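Local coordinates for Glyco_hydro_cc domain-containing protein (Cryptococcus neoformans, PDB 6UBC) that probably binds beta-1,3-glucan oligosaccharides as a fungal member of glycoside hydrolase family 128 (subgroup VII), at residues A[382-393]-A[411-421]. Residues are numbered along the deposited sequence; the frame is centred on the assembly and turned at random.
Sequences PCTDQSEINTFI and YSTGEGLSPEW
In the beta/alpha-barrel expected of a GH128 domain, the loop 412-421 after strand 406-411 folds back on the preceding helix. S418 OG closes an ST motif by accepting from W421 N at 3.1 Å, and separately ties the loop to the residues leading into the helix by donating to C383 O over 2.7 Å, in the carbonyl plane. With chi1 at 70°, between the backbone N and carbonyl carbon, the hydroxyl can serve both partners.

Deeper in, the benzo end of the W421 indole meets one side of the helix. I389 CG2 lies 3.9 Å from W421 CE3, and I393 CG1 approaches W421 CH2 at 3.8 Å; both isoleucines cross the indole obliquely. F392 brings its ring edge to W421 CH2. The indole is fixed from its own segment: W421 NE1 donates to S412 O at 2.9 Å, nearly in the ring plane, while Y411 OH sits over the centre of the indole face and donates to W421 O. I393 CD1 closes on the Y411 ring edge, 3.7 Å from CE2.

At the partly exposed margin, E420 CB packs on buried I389 CD1, and E420 OE2 lies 3.0 Å from T384 O, two acceptors without a hydrogen bond. Helix 431-441 flanks the contact through S432 OG, which hydrogen-bonds to E420 O and Q386 NE2, while strand 366-375 lies against F392, L417 and W421 and carries C373, the disulfide partner of C383.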
ATOM      1  N   PRO A 382      -0.933  -7.199 -17.173  1.00 25.72           N
ATOM      2  CA  PRO A 382      -2.019  -6.386 -16.658  1.00 25.65           C
ATOM      3  C   PRO A 382      -3.276  -6.609 -17.485  1.00 24.15           C
ATOM      4  O   PRO A 382      -3.264  -6.693 -18.721  1.00 25.32           O
ATOM      5  CB  PRO A 382      -1.443  -4.965 -16.683  1.00 26.94           C
ATOM      6  CG  PRO A 382       0.045  -5.180 -16.674  1.00 28.13           C
ATOM      7  CD  PRO A 382       0.280  -6.436 -17.473  1.00 26.82           C
ATOM      8  N   CYS A 383      -4.406  -6.654 -16.783  1.00 27.46           N
ATOM      9  CA  CYS A 383      -5.729  -6.813 -17.425  1.00 26.28           C
ATOM     10  C   CYS A 383      -6.021  -5.581 -18.298  1.00 24.89           C
ATOM     11  O   CYS A 383      -5.742  -4.500 -17.859  1.00 24.58           O
ATOM     12  CB  CYS A 383      -6.869  -6.878 -16.425  1.00 28.75           C
ATOM     13  SG  CYS A 383      -6.620  -8.186 -15.182  1.00 34.37           S
ATOM     14  N   THR A 384      -6.584  -5.782 -19.478  1.00 25.42           N
ATOM     15  CA  THR A 384      -6.876  -4.702 -20.477  1.00 26.77           C
ATOM     16  C   THR A 384      -8.381  -4.641 -20.794  1.00 27.68           C
ATOM     17  O   THR A 384      -8.840  -3.633 -21.362  1.00 28.66           O
ATOM     18  CB  THR A 384      -6.052  -4.911 -21.760  1.00 28.37           C
ATOM     19  OG1 THR A 384      -6.307  -6.258 -22.149  1.00 29.93           O
ATOM     20  CG2 THR A 384      -4.545  -4.706 -21.584  1.00 29.67           C
ATOM     21  N   ASP A 385      -9.133  -5.677 -20.443  1.00 27.70           N
ATOM     22  CA  ASP A 385     -10.567  -5.790 -20.755  1.00 28.40           C
ATOM     23  C   ASP A 385     -11.356  -5.009 -19.698  1.00 28.26           C
ATOM     24  O   ASP A 385     -11.315  -5.381 -18.538  1.00 27.04           O
ATOM     25  CB  ASP A 385     -11.051  -7.234 -20.840  1.00 31.80           C
ATOM     26  CG  ASP A 385     -12.490  -7.320 -21.283  1.00 37.79           C
ATOM     27  OD1 ASP A 385     -13.400  -7.166 -20.425  1.00 36.81           O
ATOM     28  OD2 ASP A 385     -12.677  -7.373 -22.515  1.00 45.76           O
ATOM     29  N   GLN A 386     -12.021  -3.955 -20.110  1.00 25.98           N
ATOM     30  CA  GLN A 386     -12.706  -3.051 -19.146  1.00 27.92           C
ATOM     31  C   GLN A 386     -13.754  -3.836 -18.340  1.00 28.33           C
ATOM     32  O   GLN A 386     -13.885  -3.566 -17.136  1.00 25.74           O
ATOM     33  CB  GLN A 386     -13.382  -1.871 -19.854  1.00 28.69           C
ATOM     34  CG  GLN A 386     -13.992  -0.858 -18.893  1.00 27.07           C
ATOM     35  CD  GLN A 386     -12.936  -0.205 -18.034  1.00 25.28           C
ATOM     36  OE1 GLN A 386     -11.976   0.349 -18.564  1.00 28.61           O
ATOM     37  NE2 GLN A 386     -13.082  -0.284 -16.708  1.00 23.18           N
ATOM     38  N   SER A 387     -14.511  -4.715 -19.006  1.00 28.62           N
ATOM     39  CA  SER A 387     -15.589  -5.492 -18.362  1.00 29.55           C
ATOM     40  C   SER A 387     -14.994  -6.387 -17.260  1.00 27.79           C
ATOM     41  O   SER A 387     -15.429  -6.383 -16.071  1.00 29.07           O
ATOM     42  CB  SER A 387     -16.284  -6.283 -19.416  1.00 34.15           C
ATOM     43  OG  SER A 387     -17.351  -6.881 -18.762  1.00 40.71           O
ATOM     44  N   GLU A 388     -13.899  -7.066 -17.572  1.00 28.08           N
ATOM     45  CA  GLU A 388     -13.226  -7.910 -16.555  1.00 27.96           C
ATOM     46  C   GLU A 388     -12.681  -7.013 -15.451  1.00 25.45           C
ATOM     47  O   GLU A 388     -12.746  -7.446 -14.274  1.00 26.35           O
ATOM     48  CB  GLU A 388     -12.060  -8.649 -17.245  1.00 31.61           C
ATOM     49  CG  GLU A 388     -11.186  -9.509 -16.347  1.00 37.74           C
ATOM     50  CD  GLU A 388      -9.879 -10.040 -16.985  1.00 44.59           C
ATOM     51  OE1 GLU A 388      -9.550  -9.596 -18.125  1.00 51.24           O
ATOM     52  OE2 GLU A 388      -9.171 -10.899 -16.348  1.00 44.14           O
ATOM     53  N   ILE A 389     -12.101  -5.841 -15.791  1.00 23.90           N
ATOM     54  CA  ILE A 389     -11.595  -4.879 -14.770  1.00 23.21           C
ATOM     55  C   ILE A 389     -12.700  -4.467 -13.815  1.00 23.19           C
ATOM     56  O   ILE A 389     -12.447  -4.451 -12.632  1.00 24.43           O
ATOM     57  CB  ILE A 389     -10.914  -3.666 -15.436  1.00 23.68           C
ATOM     58  CG1 ILE A 389      -9.543  -4.115 -15.952  1.00 25.02           C
ATOM     59  CG2 ILE A 389     -10.816  -2.470 -14.530  1.00 24.71           C
ATOM     60  CD1 ILE A 389      -8.912  -3.198 -16.994  1.00 24.92           C
ATOM     61  N   ASN A 390     -13.849  -4.086 -14.342  1.00 23.99           N
ATOM     62  CA  ASN A 390     -14.989  -3.641 -13.508  1.00 23.70           C
ATOM     63  C   ASN A 390     -15.375  -4.758 -12.527  1.00 25.06           C
ATOM     64  O   ASN A 390     -15.589  -4.470 -11.344  1.00 27.32           O
ATOM     65  CB  ASN A 390     -16.187  -3.219 -14.343  1.00 23.84           C
ATOM     66  CG  ASN A 390     -15.966  -1.959 -15.123  1.00 24.59           C
ATOM     67  OD1 ASN A 390     -15.105  -1.123 -14.787  1.00 27.23           O
ATOM     68  ND2 ASN A 390     -16.724  -1.826 -16.184  1.00 23.66           N
ATOM     69  N   THR A 391     -15.489  -5.989 -13.018  1.00 25.56           N
ATOM     70  CA  THR A 391     -15.867  -7.159 -12.189  1.00 27.65           C
ATOM     71  C   THR A 391     -14.852  -7.371 -11.067  1.00 27.85           C
ATOM     72  O   THR A 391     -15.246  -7.551  -9.874  1.00 27.71           O
ATOM     73  CB  THR A 391     -16.028  -8.427 -13.014  1.00 28.69           C
ATOM     74  OG1 THR A 391     -17.021  -8.154 -14.003  1.00 28.69           O
ATOM     75  CG2 THR A 391     -16.374  -9.583 -12.121  1.00 29.88           C
ATOM     76  N   PHE A 392     -13.590  -7.254 -11.428  1.00 27.66           N
ATOM     77  CA  PHE A 392     -12.468  -7.373 -10.478  1.00 26.71           C
ATOM     78  C   PHE A 392     -12.584  -6.314  -9.396  1.00 27.08           C
ATOM     79  O   PHE A 392     -12.417  -6.678  -8.238  1.00 26.97           O
ATOM     80  CB  PHE A 392     -11.133  -7.305 -11.208  1.00 25.63           C
ATOM     81  CG  PHE A 392      -9.966  -7.486 -10.295  1.00 26.53           C
ATOM     82  CD1 PHE A 392      -9.519  -8.755  -9.998  1.00 27.90           C
ATOM     83  CD2 PHE A 392      -9.256  -6.379  -9.822  1.00 25.17           C
ATOM     84  CE1 PHE A 392      -8.373  -8.931  -9.241  1.00 27.61           C
ATOM     85  CE2 PHE A 392      -8.130  -6.546  -9.054  1.00 25.54           C
ATOM     86  CZ  PHE A 392      -7.720  -7.831  -8.713  1.00 28.11           C
ATOM     87  N   ILE A 393     -12.763  -5.050  -9.776  1.00 24.64           N
ATOM     88  CA  ILE A 393     -12.795  -3.947  -8.779  1.00 25.48           C
ATOM     89  C   ILE A 393     -13.988  -4.221  -7.849  1.00 26.24           C
ATOM     90  O   ILE A 393     -13.836  -4.098  -6.625  1.00 25.23           O
ATOM     91  CB  ILE A 393     -12.902  -2.569  -9.482  1.00 23.72           C
ATOM     92  CG1 ILE A 393     -11.596  -2.177 -10.201  1.00 23.73           C
ATOM     93  CG2 ILE A 393     -13.289  -1.537  -8.457  1.00 24.49           C
ATOM     94  CD1 ILE A 393     -11.763  -1.093 -11.258  1.00 24.13           C
ATOM     95  N   TYR A 411      -6.538   1.307  -4.187  1.00 21.57           N
ATOM     96  CA  TYR A 411      -6.391   1.191  -5.647  1.00 21.88           C
ATOM     97  C   TYR A 411      -5.008   1.658  -6.095  1.00 21.57           C
ATOM     98  O   TYR A 411      -4.570   2.790  -5.762  1.00 22.70           O
ATOM     99  CB  TYR A 411      -7.515   1.977  -6.266  1.00 21.95           C
ATOM    100  CG  TYR A 411      -7.758   1.768  -7.733  1.00 23.27           C
ATOM    101  CD1 TYR A 411      -6.909   2.328  -8.691  1.00 22.69           C
ATOM    102  CD2 TYR A 411      -8.816   1.019  -8.171  1.00 23.22           C
ATOM    103  CE1 TYR A 411      -7.178   2.188 -10.037  1.00 22.72           C
ATOM    104  CE2 TYR A 411      -9.110   0.884  -9.513  1.00 24.41           C
ATOM    105  CZ  TYR A 411      -8.269   1.434 -10.453  1.00 23.55           C
ATOM    106  OH  TYR A 411      -8.566   1.304 -11.773  1.00 22.86           O
ATOM    107  N   SER A 412      -4.302   0.834  -6.884  1.00 20.93           N
ATOM    108  CA  SER A 412      -2.953   1.197  -7.350  1.00 22.11           C
ATOM    109  C   SER A 412      -3.075   2.201  -8.479  1.00 22.13           C
ATOM    110  O   SER A 412      -3.776   1.880  -9.458  1.00 22.43           O
ATOM    111  CB  SER A 412      -2.203  -0.009  -7.799  1.00 23.05           C
ATOM    112  OG  SER A 412      -0.927   0.394  -8.236  1.00 25.42           O
ATOM    113  N   THR A 413      -2.334   3.338  -8.442  1.00 23.50           N
ATOM    114  CA  THR A 413      -2.193   4.220  -9.633  1.00 24.35           C
ATOM    115  C   THR A 413      -0.718   4.207 -10.073  1.00 25.10           C
ATOM    116  O   THR A 413      -0.235   5.164 -10.622  1.00 27.22           O
ATOM    117  CB  THR A 413      -2.747   5.626  -9.325  1.00 23.92           C
ATOM    118  OG1 THR A 413      -1.934   6.231  -8.315  1.00 22.28           O
ATOM    119  CG2 THR A 413      -4.220   5.603  -8.963  1.00 24.61           C
ATOM    120  N   GLY A 414      -0.033   3.153  -9.769  1.00 24.81           N
ATOM    121  CA  GLY A 414       1.396   2.978 -10.053  1.00 27.85           C
ATOM    122  C   GLY A 414       1.654   2.789 -11.542  1.00 29.57           C
ATOM    123  O   GLY A 414       0.721   2.648 -12.363  1.00 27.50           O
ATOM    124  N   GLU A 415       2.923   2.585 -11.843  1.00 31.89           N
ATOM    125  CA  GLU A 415       3.418   2.424 -13.233  1.00 36.16           C
ATOM    126  C   GLU A 415       3.265   0.977 -13.628  1.00 32.62           C
ATOM    127  O   GLU A 415       3.150   0.128 -12.757  1.00 32.19           O
ATOM    128  CB  GLU A 415       4.905   2.811 -13.339  1.00 44.24           C
ATOM    129  CG  GLU A 415       5.105   4.316 -13.522  1.00 53.54           C
ATOM    130  CD  GLU A 415       3.959   4.979 -14.273  1.00 60.60           C
ATOM    131  OE1 GLU A 415       3.516   4.393 -15.309  1.00 66.62           O
ATOM    132  OE2 GLU A 415       3.456   6.023 -13.798  1.00 66.52           O
ATOM    133  N   GLY A 416       3.295   0.720 -14.921  1.00 35.08           N
ATOM    134  CA  GLY A 416       3.353  -0.651 -15.467  1.00 33.94           C
ATOM    135  C   GLY A 416       2.000  -1.327 -15.527  1.00 33.90           C
ATOM    136  O   GLY A 416       1.982  -2.570 -15.561  1.00 35.70           O
ATOM    137  N   LEU A 417       0.893  -0.576 -15.426  1.00 29.85           N
ATOM    138  CA  LEU A 417      -0.411  -1.251 -15.582  1.00 28.39           C
ATOM    139  C   LEU A 417      -1.078  -0.740 -16.835  1.00 26.51           C
ATOM    140  O   LEU A 417      -0.545   0.106 -17.500  1.00 26.28           O
ATOM    141  CB  LEU A 417      -1.259  -0.999 -14.348  1.00 29.07           C
ATOM    142  CG  LEU A 417      -0.629  -1.470 -13.064  1.00 31.76           C
ATOM    143  CD1 LEU A 417      -1.323  -0.806 -11.884  1.00 29.85           C
ATOM    144  CD2 LEU A 417      -0.621  -3.008 -12.971  1.00 32.93           C
ATOM    145  N   SER A 418      -2.242  -1.273 -17.166  1.00 26.36           N
ATOM    146  CA  SER A 418      -2.873  -1.017 -18.479  1.00 25.20           C
ATOM    147  C   SER A 418      -3.473   0.375 -18.498  1.00 25.07           C
ATOM    148  O   SER A 418      -3.888   0.880 -17.454  1.00 23.74           O
ATOM    149  CB  SER A 418      -3.955  -2.039 -18.732  1.00 26.68           C
ATOM    150  OG  SER A 418      -5.076  -1.840 -17.872  1.00 25.84           O
ATOM    151  N   PRO A 419      -3.655   0.972 -19.677  1.00 25.13           N
ATOM    152  CA  PRO A 419      -4.349   2.239 -19.764  1.00 26.82           C
ATOM    153  C   PRO A 419      -5.800   2.180 -19.224  1.00 25.35           C
ATOM    154  O   PRO A 419      -6.274   3.146 -18.645  1.00 26.63           O
ATOM    155  CB  PRO A 419      -4.405   2.484 -21.267  1.00 28.92           C
ATOM    156  CG  PRO A 419      -3.228   1.729 -21.810  1.00 29.55           C
ATOM    157  CD  PRO A 419      -3.179   0.470 -20.985  1.00 28.57           C
ATOM    158  N   GLU A 420      -6.430   1.016 -19.364  1.00 23.09           N
ATOM    159  CA  GLU A 420      -7.806   0.766 -18.876  1.00 22.53           C
ATOM    160  C   GLU A 420      -7.832   0.781 -17.329  1.00 25.56           C
ATOM    161  O   GLU A 420      -8.853   1.149 -16.754  1.00 23.32           O
ATOM    162  CB  GLU A 420      -8.373  -0.521 -19.468  1.00 24.63           C
ATOM    163  CG  GLU A 420      -8.534  -0.491 -20.970  1.00 25.58           C
ATOM    164  CD  GLU A 420      -7.381  -1.073 -21.782  1.00 28.37           C
ATOM    165  OE1 GLU A 420      -6.283  -1.237 -21.235  1.00 25.95           O
ATOM    166  OE2 GLU A 420      -7.623  -1.359 -22.949  1.00 23.78           O
ATOM    167  N   TRP A 421      -6.730   0.437 -16.685  1.00 23.57           N
ATOM    168  CA  TRP A 421      -6.622   0.494 -15.212  1.00 25.04           C
ATOM    169  C   TRP A 421      -6.465   1.956 -14.731  1.00 27.03           C
ATOM    170  O   TRP A 421      -6.862   2.272 -13.571  1.00 26.66           O
ATOM    171  CB  TRP A 421      -5.462  -0.418 -14.761  1.00 23.76           C
ATOM    172  CG  TRP A 421      -5.435  -0.547 -13.257  1.00 22.53           C
ATOM    173  CD1 TRP A 421      -4.766   0.233 -12.386  1.00 21.88           C
ATOM    174  CD2 TRP A 421      -6.371  -1.294 -12.468  1.00 21.84           C
ATOM    175  NE1 TRP A 421      -5.075  -0.101 -11.095  1.00 23.27           N
ATOM    176  CE2 TRP A 421      -6.079  -1.032 -11.118  1.00 21.38           C
ATOM    177  CE3 TRP A 421      -7.365  -2.240 -12.763  1.00 22.55           C
ATOM    178  CZ2 TRP A 421      -6.805  -1.575 -10.058  1.00 23.13           C
ATOM    179  CZ3 TRP A 421      -8.069  -2.815 -11.713  1.00 22.98           C
ATOM    180  CH2 TRP A 421      -7.787  -2.498 -10.368  1.00 22.07           C
TER
HETATM  181  O   HOH W   1      -4.138  -3.533 -15.349  1.00 34.14           O
HETATM  182  O   HOH W   2     -11.302   2.947 -17.554  1.00 23.28           O